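Local coordinates for putative DNA-binding protein (PDB 2HX0) that probably binds DNA and holds magnesium ions at sites built by histidine and glutamate side chains in an assembly of three subunits, at residues E77-N82 / A95-Y100; G51-L56 / T117-I122; D58-Y63 / P110-R115. The protein carries 2 engineered substitutions. All blocks are in the same frame, centred on the assembly; numbering follows the deposited sequence.

Contact 1: residues E77-N82 / A95-Y100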
# COMPACT_ATOMS: atom_id res chain seq x y z
N GLU A 77 -14.06 7.08 -0.70
CA GLU A 77 -13.49 5.90 -0.07
C GLU A 77 -11.99 6.10 -0.14
O GLU A 77 -11.47 6.60 -1.14
CB GLU A 77 -13.84 4.63 -0.84
CG GLU A 77 -15.31 4.25 -0.78
CD GLU A 77 -15.76 3.92 0.62
OE1 GLU A 77 -15.26 2.92 1.18
OE2 GLU A 77 -16.62 4.64 1.17
N VAL A 78 -11.29 5.76 0.94
CA VAL A 78 -9.84 5.88 0.93
C VAL A 78 -9.31 4.60 0.30
O VAL A 78 -9.51 3.50 0.82
CB VAL A 78 -9.27 6.02 2.35
CG1 VAL A 78 -7.75 5.94 2.30
CG2 VAL A 78 -9.71 7.34 2.95
N ILE A 79 -8.65 4.74 -0.85
CA ILE A 79 -8.12 3.58 -1.55
C ILE A 79 -6.70 3.29 -1.09
O ILE A 79 -6.31 2.13 -0.93
CB ILE A 79 -8.14 3.81 -3.08
CG1 ILE A 79 -9.60 3.92 -3.55
CG2 ILE A 79 -7.44 2.67 -3.80
CD1 ILE A 79 -9.91 3.76 -4.99
N SER A 80 -5.94 4.34 -0.86
CA SER A 80 -4.58 4.18 -0.37
C SER A 80 -4.08 5.45 0.28
O SER A 80 -4.39 6.56 -0.16
CB SER A 80 -3.63 3.76 -1.49
OG SER A 80 -3.51 4.78 -2.47
N LEU A 81 -3.34 5.28 1.36
CA LEU A 81 -2.74 6.37 2.09
C LEU A 81 -1.34 5.84 2.34
O LEU A 81 -1.16 4.88 3.09
CB LEU A 81 -3.47 6.61 3.42
CG LEU A 81 -2.76 7.60 4.34
CD1 LEU A 81 -2.69 8.95 3.67
CD2 LEU A 81 -3.50 7.68 5.67
N ASN A 82 -0.36 6.44 1.69
CA ASN A 82 1.01 5.98 1.81
C ASN A 82 1.97 7.08 2.20
O ASN A 82 1.72 8.26 1.95
CB ASN A 82 1.47 5.36 0.49
CG ASN A 82 0.87 3.99 0.25
OD1 ASN A 82 1.16 3.05 0.99
ND2 ASN A 82 0.04 3.87 -0.78
N ALA A 95 -5.10 8.60 -2.14
CA ALA A 95 -5.90 8.28 -3.32
C ALA A 95 -7.30 7.94 -2.81
O ALA A 95 -7.46 7.10 -1.93
CB ALA A 95 -5.30 7.08 -4.06
N VAL A 96 -8.31 8.63 -3.35
CA VAL A 96 -9.69 8.38 -2.95
C VAL A 96 -10.54 8.05 -4.17
O VAL A 96 -10.20 8.44 -5.29
CB VAL A 96 -10.32 9.62 -2.25
CG1 VAL A 96 -9.61 9.91 -0.94
CG2 VAL A 96 -10.24 10.83 -3.17
N SER A 97 -11.63 7.32 -3.95
CA SER A 97 -12.54 6.97 -5.04
C SER A 97 -13.92 7.55 -4.73
O SER A 97 -14.28 7.70 -3.56
CB SER A 97 -12.64 5.44 -5.20
OG SER A 97 -13.13 4.83 -4.01
N ASP A 98 -14.68 7.89 -5.77
CA ASP A 98 -16.00 8.48 -5.55
C ASP A 98 -17.14 7.50 -5.86
O ASP A 98 -16.89 6.34 -6.20
CB ASP A 98 -16.15 9.77 -6.37
CG ASP A 98 -16.18 9.53 -7.87
OD1 ASP A 98 -16.45 8.39 -8.31
OD2 ASP A 98 -15.95 10.51 -8.61
N PRO A 99 -18.40 7.95 -5.76
CA PRO A 99 -19.57 7.10 -6.02
C PRO A 99 -19.64 6.44 -7.40
O PRO A 99 -20.49 5.58 -7.64
CB PRO A 99 -20.74 8.05 -5.79
CG PRO A 99 -20.22 8.97 -4.73
CD PRO A 99 -18.83 9.26 -5.23
N TYR A 100 -18.74 6.83 -8.30
CA TYR A 100 -18.71 6.26 -9.65
C TYR A 100 -17.44 5.45 -9.88
O TYR A 100 -17.21 4.95 -10.98
CB TYR A 100 -18.81 7.37 -10.69
CG TYR A 100 -20.10 8.14 -10.59
CD1 TYR A 100 -21.29 7.61 -11.08
CD2 TYR A 100 -20.15 9.38 -9.96
CE1 TYR A 100 -22.50 8.30 -10.96
CE2 TYR A 100 -21.35 10.08 -9.83
CZ TYR A 100 -22.52 9.53 -10.33
OH TYR A 100 -23.71 10.22 -10.19

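Contact 2: residues G51-L56 / T117-I122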
# COMPACT_ATOMS: atom_id res chain seq x y z
N GLY A 51 -0.72 0.12 6.25
CA GLY A 51 -2.01 -0.31 5.75
C GLY A 51 -3.07 0.71 6.11
O GLY A 51 -3.01 1.31 7.19
N CYS A 52 -4.03 0.93 5.23
CA CYS A 52 -5.09 1.90 5.51
C CYS A 52 -6.32 1.71 4.65
O CYS A 52 -6.24 1.49 3.45
CB CYS A 52 -4.56 3.33 5.33
SG CYS A 52 -5.78 4.65 5.66
N THR A 53 -7.48 1.80 5.30
CA THR A 53 -8.75 1.69 4.59
C THR A 53 -9.75 2.55 5.35
O THR A 53 -9.63 2.72 6.55
CB THR A 53 -9.25 0.24 4.54
OG1 THR A 53 -10.43 0.18 3.74
CG2 THR A 53 -9.56 -0.28 5.93
N GLY A 54 -10.73 3.08 4.63
CA GLY A 54 -11.72 3.91 5.30
C GLY A 54 -12.49 4.79 4.34
O GLY A 54 -12.51 4.56 3.14
N SER A 55 -13.11 5.83 4.89
CA SER A 55 -13.93 6.74 4.11
C SER A 55 -13.74 8.18 4.58
O SER A 55 -13.44 8.43 5.74
CB SER A 55 -15.40 6.35 4.24
OG SER A 55 -15.77 6.24 5.60
N LEU A 56 -13.93 9.12 3.66
CA LEU A 56 -13.78 10.54 3.99
C LEU A 56 -14.95 11.35 3.46
O LEU A 56 -15.64 10.94 2.52
CB LEU A 56 -12.49 11.09 3.38
CG LEU A 56 -11.16 10.47 3.78
CD1 LEU A 56 -10.05 11.07 2.94
CD2 LEU A 56 -10.89 10.70 5.27
N THR A 117 -15.16 5.88 9.10
CA THR A 117 -14.03 5.28 9.79
C THR A 117 -12.74 5.39 8.99
O THR A 117 -12.76 5.66 7.79
CB THR A 117 -14.28 3.76 10.02
OG1 THR A 117 -13.32 3.23 10.94
CG2 THR A 117 -14.14 2.99 8.71
N LEU A 118 -11.61 5.22 9.67
CA LEU A 118 -10.32 5.18 9.00
C LEU A 118 -9.51 4.18 9.81
O LEU A 118 -9.18 4.42 10.97
CB LEU A 118 -9.61 6.54 8.98
CG LEU A 118 -8.44 6.46 7.99
CD1 LEU A 118 -8.99 6.39 6.57
CD2 LEU A 118 -7.52 7.67 8.14
N GLU A 119 -9.24 3.03 9.20
CA GLU A 119 -8.49 1.96 9.85
C GLU A 119 -7.05 2.05 9.40
O GLU A 119 -6.78 2.10 8.20
CB GLU A 119 -9.08 0.61 9.47
CG GLU A 119 -10.49 0.39 10.03
CD GLU A 119 -11.17 -0.84 9.46
OE1 GLU A 119 -10.47 -1.85 9.21
OE2 GLU A 119 -12.41 -0.81 9.29
N LEU A 120 -6.13 2.06 10.35
CA LEU A 120 -4.72 2.19 10.03
C LEU A 120 -3.81 1.22 10.74
O LEU A 120 -4.03 0.87 11.89
CB LEU A 120 -4.24 3.60 10.41
CG LEU A 120 -4.77 4.84 9.70
CD1 LEU A 120 -4.88 5.98 10.70
CD2 LEU A 120 -3.85 5.21 8.56
N VAL A 121 -2.78 0.77 10.03
CA VAL A 121 -1.75 -0.06 10.62
C VAL A 121 -0.50 0.77 10.36
O VAL A 121 -0.13 1.01 9.20
CB VAL A 121 -1.61 -1.44 9.96
CG1 VAL A 121 -0.40 -2.17 10.57
CG2 VAL A 121 -2.86 -2.25 10.20
N ILE A 122 0.13 1.24 11.42
CA ILE A 122 1.31 2.07 11.30
C ILE A 122 2.55 1.33 11.77
O ILE A 122 2.56 0.74 12.85
CB ILE A 122 1.15 3.37 12.12
CG1 ILE A 122 -0.03 4.18 11.57
CG2 ILE A 122 2.45 4.17 12.10
CD1 ILE A 122 -1.39 3.59 11.75

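Contact 3: residues D58-Y63 / P110-R115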
# COMPACT_ATOMS: atom_id res chain seq x y z
N ASP A 58 -14.57 15.24 3.78
CA ASP A 58 -13.79 16.35 3.25
C ASP A 58 -12.44 15.80 2.83
O ASP A 58 -11.87 14.95 3.52
CB ASP A 58 -13.58 17.44 4.31
CG ASP A 58 -14.89 18.02 4.81
OD1 ASP A 58 -15.74 18.37 3.97
OD2 ASP A 58 -15.06 18.12 6.04
N VAL A 59 -11.93 16.27 1.70
CA VAL A 59 -10.64 15.82 1.21
C VAL A 59 -9.78 17.02 0.82
O VAL A 59 -10.25 17.93 0.14
CB VAL A 59 -10.81 14.90 -0.02
CG1 VAL A 59 -9.44 14.42 -0.50
CG2 VAL A 59 -11.69 13.72 0.33
N ALA A 60 -8.53 17.01 1.26
CA ALA A 60 -7.59 18.08 0.97
C ALA A 60 -6.38 17.47 0.28
O ALA A 60 -5.64 16.68 0.88
CB ALA A 60 -7.17 18.77 2.26
N LEU A 61 -6.18 17.83 -0.99
CA LEU A 61 -5.07 17.30 -1.76
C LEU A 61 -4.32 18.39 -2.51
O LEU A 61 -4.91 19.36 -2.97
CB LEU A 61 -5.57 16.28 -2.79
CG LEU A 61 -6.17 14.97 -2.28
CD1 LEU A 61 -6.78 14.20 -3.43
CD2 LEU A 61 -5.07 14.16 -1.60
N ARG A 62 -3.01 18.21 -2.63
CA ARG A 62 -2.19 19.14 -3.39
C ARG A 62 -1.75 18.31 -4.59
O ARG A 62 -0.98 17.36 -4.44
CB ARG A 62 -0.97 19.59 -2.58
CG ARG A 62 -0.18 20.71 -3.24
CD ARG A 62 1.02 21.11 -2.39
NE ARG A 62 2.01 20.05 -2.32
CZ ARG A 62 3.13 20.10 -1.60
NH1 ARG A 62 3.40 21.18 -0.87
NH2 ARG A 62 3.98 19.08 -1.61
N TYR A 63 -2.25 18.65 -5.77
CA TYR A 63 -1.90 17.88 -6.96
C TYR A 63 -0.46 18.09 -7.42
O TYR A 63 0.18 19.08 -7.06
CB TYR A 63 -2.87 18.21 -8.10
CG TYR A 63 -4.32 17.89 -7.77
CD1 TYR A 63 -4.65 16.75 -7.02
CD2 TYR A 63 -5.35 18.70 -8.22
CE1 TYR A 63 -5.98 16.44 -6.74
CE2 TYR A 63 -6.68 18.39 -7.94
CZ TYR A 63 -6.99 17.26 -7.20
OH TYR A 63 -8.31 16.95 -6.95
N PRO A 110 -3.63 18.98 5.28
CA PRO A 110 -4.55 19.00 6.42
C PRO A 110 -5.94 19.36 5.91
O PRO A 110 -6.09 20.21 5.03
CB PRO A 110 -3.96 20.08 7.32
CG PRO A 110 -2.50 19.99 7.03
CD PRO A 110 -2.46 19.85 5.53
N GLY A 111 -6.97 18.71 6.45
CA GLY A 111 -8.32 19.01 6.02
C GLY A 111 -9.14 17.80 5.60
O GLY A 111 -10.31 17.93 5.26
N CYS A 112 -8.53 16.61 5.61
CA CYS A 112 -9.26 15.40 5.25
C CYS A 112 -10.01 14.95 6.49
O CYS A 112 -9.41 14.73 7.54
CB CYS A 112 -8.28 14.31 4.81
SG CYS A 112 -7.38 14.71 3.31
N THR A 113 -11.33 14.81 6.38
CA THR A 113 -12.12 14.40 7.54
C THR A 113 -12.77 13.03 7.35
O THR A 113 -13.29 12.71 6.28
CB THR A 113 -13.22 15.43 7.86
OG1 THR A 113 -14.12 15.56 6.75
CG2 THR A 113 -12.60 16.79 8.15
N VAL A 114 -12.72 12.22 8.40
CA VAL A 114 -13.28 10.87 8.38
C VAL A 114 -14.80 10.88 8.24
O VAL A 114 -15.50 11.66 8.88
CB VAL A 114 -12.90 10.12 9.68
CG1 VAL A 114 -13.49 8.72 9.68
CG2 VAL A 114 -11.39 10.04 9.79
N ARG A 115 -15.31 9.99 7.39
CA ARG A 115 -16.75 9.89 7.18
C ARG A 115 -17.33 8.88 8.17
O ARG A 115 -18.07 9.25 9.08
CB ARG A 115 -17.05 9.49 5.74
CG ARG A 115 -18.53 9.53 5.37
CD ARG A 115 -18.72 9.83 3.89
NE ARG A 115 -18.07 8.84 3.03
CZ ARG A 115 -18.53 7.61 2.82
NH1 ARG A 115 -19.66 7.21 3.40
NH2 ARG A 115 -17.88 6.78 2.02

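Contact 1: residues E77-N82 / A95-Y100
Ile79 reaches Ser97 because CG1 stands anti to its own carbonyl carbon (chi1 -65°) and CD1 continues roughly anti to CA (chi2 -163°). The evidence is the 3.8 Å between Ile79 CG1 and Ser97 CB. Ser97 OG, set between its backbone N and carbonyl carbon, comes 3.3 Å from Glu77 CB, and Ile79 CD1 also meets that oxygen. Farther on, Ser80 OG lies 3.3 Å from Ala95 CB, so the two small side chains meet on the face that also carries Glu77 and Ser97.

The backbone evidence identifies a beta hairpin, strands 75-86 and 89-97, interrupted by a classic beta bulge. Glu77 and Ser97 form a hydrogen-bonded pair, with Ser97 N 2.9 Å from Glu77 O. Val78 and Val96 follow as a non-hydrogen-bonded pair on the opposite face. Ile79 and Ser80 then both face Ala95, whose carbonyl oxygen takes Ile79 N at 2.9 Å and, weakly, Ser80 N at 3.3 Å. Ile79 has a psi of -39°, a local departure from extended strand geometry at the bulge. Beyond it the pairing resumes as Ala95 N donates to Ser80 O over 2.9 Å.

Glu77 bends at CG, and its carboxylate leads away from 95-97 to a salt bridge with Arg115. Glu77 has been seen to bind magnesium; here its nearest side-chain atom is about 3 Å from a magnesium ion, in a structure whose assigned metal site is formed by His91, His93 and His107. His93 of the second subunit packs against the Glu77 side chain. Asn82 of that subunit donates through ND2 to the carbonyl oxygen of Ile79.

Contact 2: residues G51-L56 / T117-I122
Glu119 runs beside Thr53, the two side chains pointing the same way, and can be followed atom by atom. Its CB lies 3.6 Å from Thr53 O and 3.7 Å from Thr53 CG2. CG is placed anti to the carbonyl carbon (chi1 -67°), and the chain stays extended from there, with CD 3.9 Å from Thr53 CG2. At the tip OE1 also touches that methyl, but its stronger partner is Thr84 OG1 of the second subunit. OE2 turns to the same subunit, forming a salt bridge with Arg132 and a hydrogen bond with His91 ND1.

Between the backbones of the same two residues, bonds run in both directions. Glu119 N is 2.7 Å from Thr53 O, with a C=O...N angle of 177°, almost in line with the carbonyl. Thr53 N returns a bond to Glu119 O at 3.0 Å.

On the opposite face Cys52 SG touches two leucines, 3.5 Å from Leu120 CD2 and 3.8 Å from Leu118 CD1. Gly54 brings its CA to 3.2 Å from Thr117 O, a close approach that leaves the strands little separation there.

This is the regular antiparallel pairing of strands 47-56 and 113-124 in the PCC-domain sheet. One face is apolar; the other meets a neighbouring subunit, and the bond to His91 of that subunit, a magnesium-binding residue, is consistent with a second-shell role for Glu119.

Contact 3: residues D58-Y63 / P110-R115
Segments 58-63 and 110-115 run antiparallel, Val59 and Cys112 bringing their CA atoms to 4.3 Å, and side chains supply much of the bonding between them. Asp58 and Thr113 cross obliquely. Thr113 OG1, set between its backbone N and carbonyl carbon (chi1 61°), accepts from Asp58 N at 3.0 Å. The same hydroxyl donates to Asp58 OD2 at 2.8 Å, meeting it from above the carboxylate plane, 45° out of it. One oxygen thus ties both the main chain and the side chain of Asp58. A backbone bond from Thr113 N to Asp58 O, 2.9 Å long, completes the grip, and Thr73 OG1 bonds to the other carboxylate oxygen, OD1, of Asp58.

The chain turns a corner at Asp58, and the partner segment turns another at Arg115, two residues past Thr113, so each segment changes direction within the sheet. Strand 59-62 leaves Asp58 for the far part of the PCC-domain sheet, next to strand 103-108, whereas strand 113-124 passes towards strand 47-56.

Cys112 provides the next link. Its SG accepts from Ala60 N over 3.3 Å, and the N-H...S angle of 171° makes this a nearly straight bond in which sulfur takes the place of a backbone oxygen. Leu94 packs on Cys112 and Val59. Ala60 CB lies 3.3 Å from Pro110 O and 3.9 Å from Gly111 CA, so the methyl is directed at the backbone of the incoming segment. Gly111 O, in turn, comes 3.4 Å from Asp58 CB. Gly111 N is hydrogen-bonded to Glu30 OE2, and the backbone of Cys112 is bonded to that of Val31, at the start of helix 31-42.

The three contacts are concentric in sequence: contact 2 closes the widest loop, contact 3 lies within it, and contact 1 is innermost. Their centres are about 11 Å from contact 1 to each of the others and about 14 Å between contacts 2 and 3. All reach the same antiparallel sheet, where strands 75-86 and 47-56 are neighbours and Val78 N probably bonds to Gly54 O (2.8 Å). Contacts 2 and 3 share strand 113-124. Arg115 of contact 3 joins the other two, its backbone N probably hydrogen-bonding to Ser55 O and its side chain bridging to Glu77. Residues distant in sequence thus meet in one PCC-domain sheet, close to a magnesium ion that probably lies at a subunit interface.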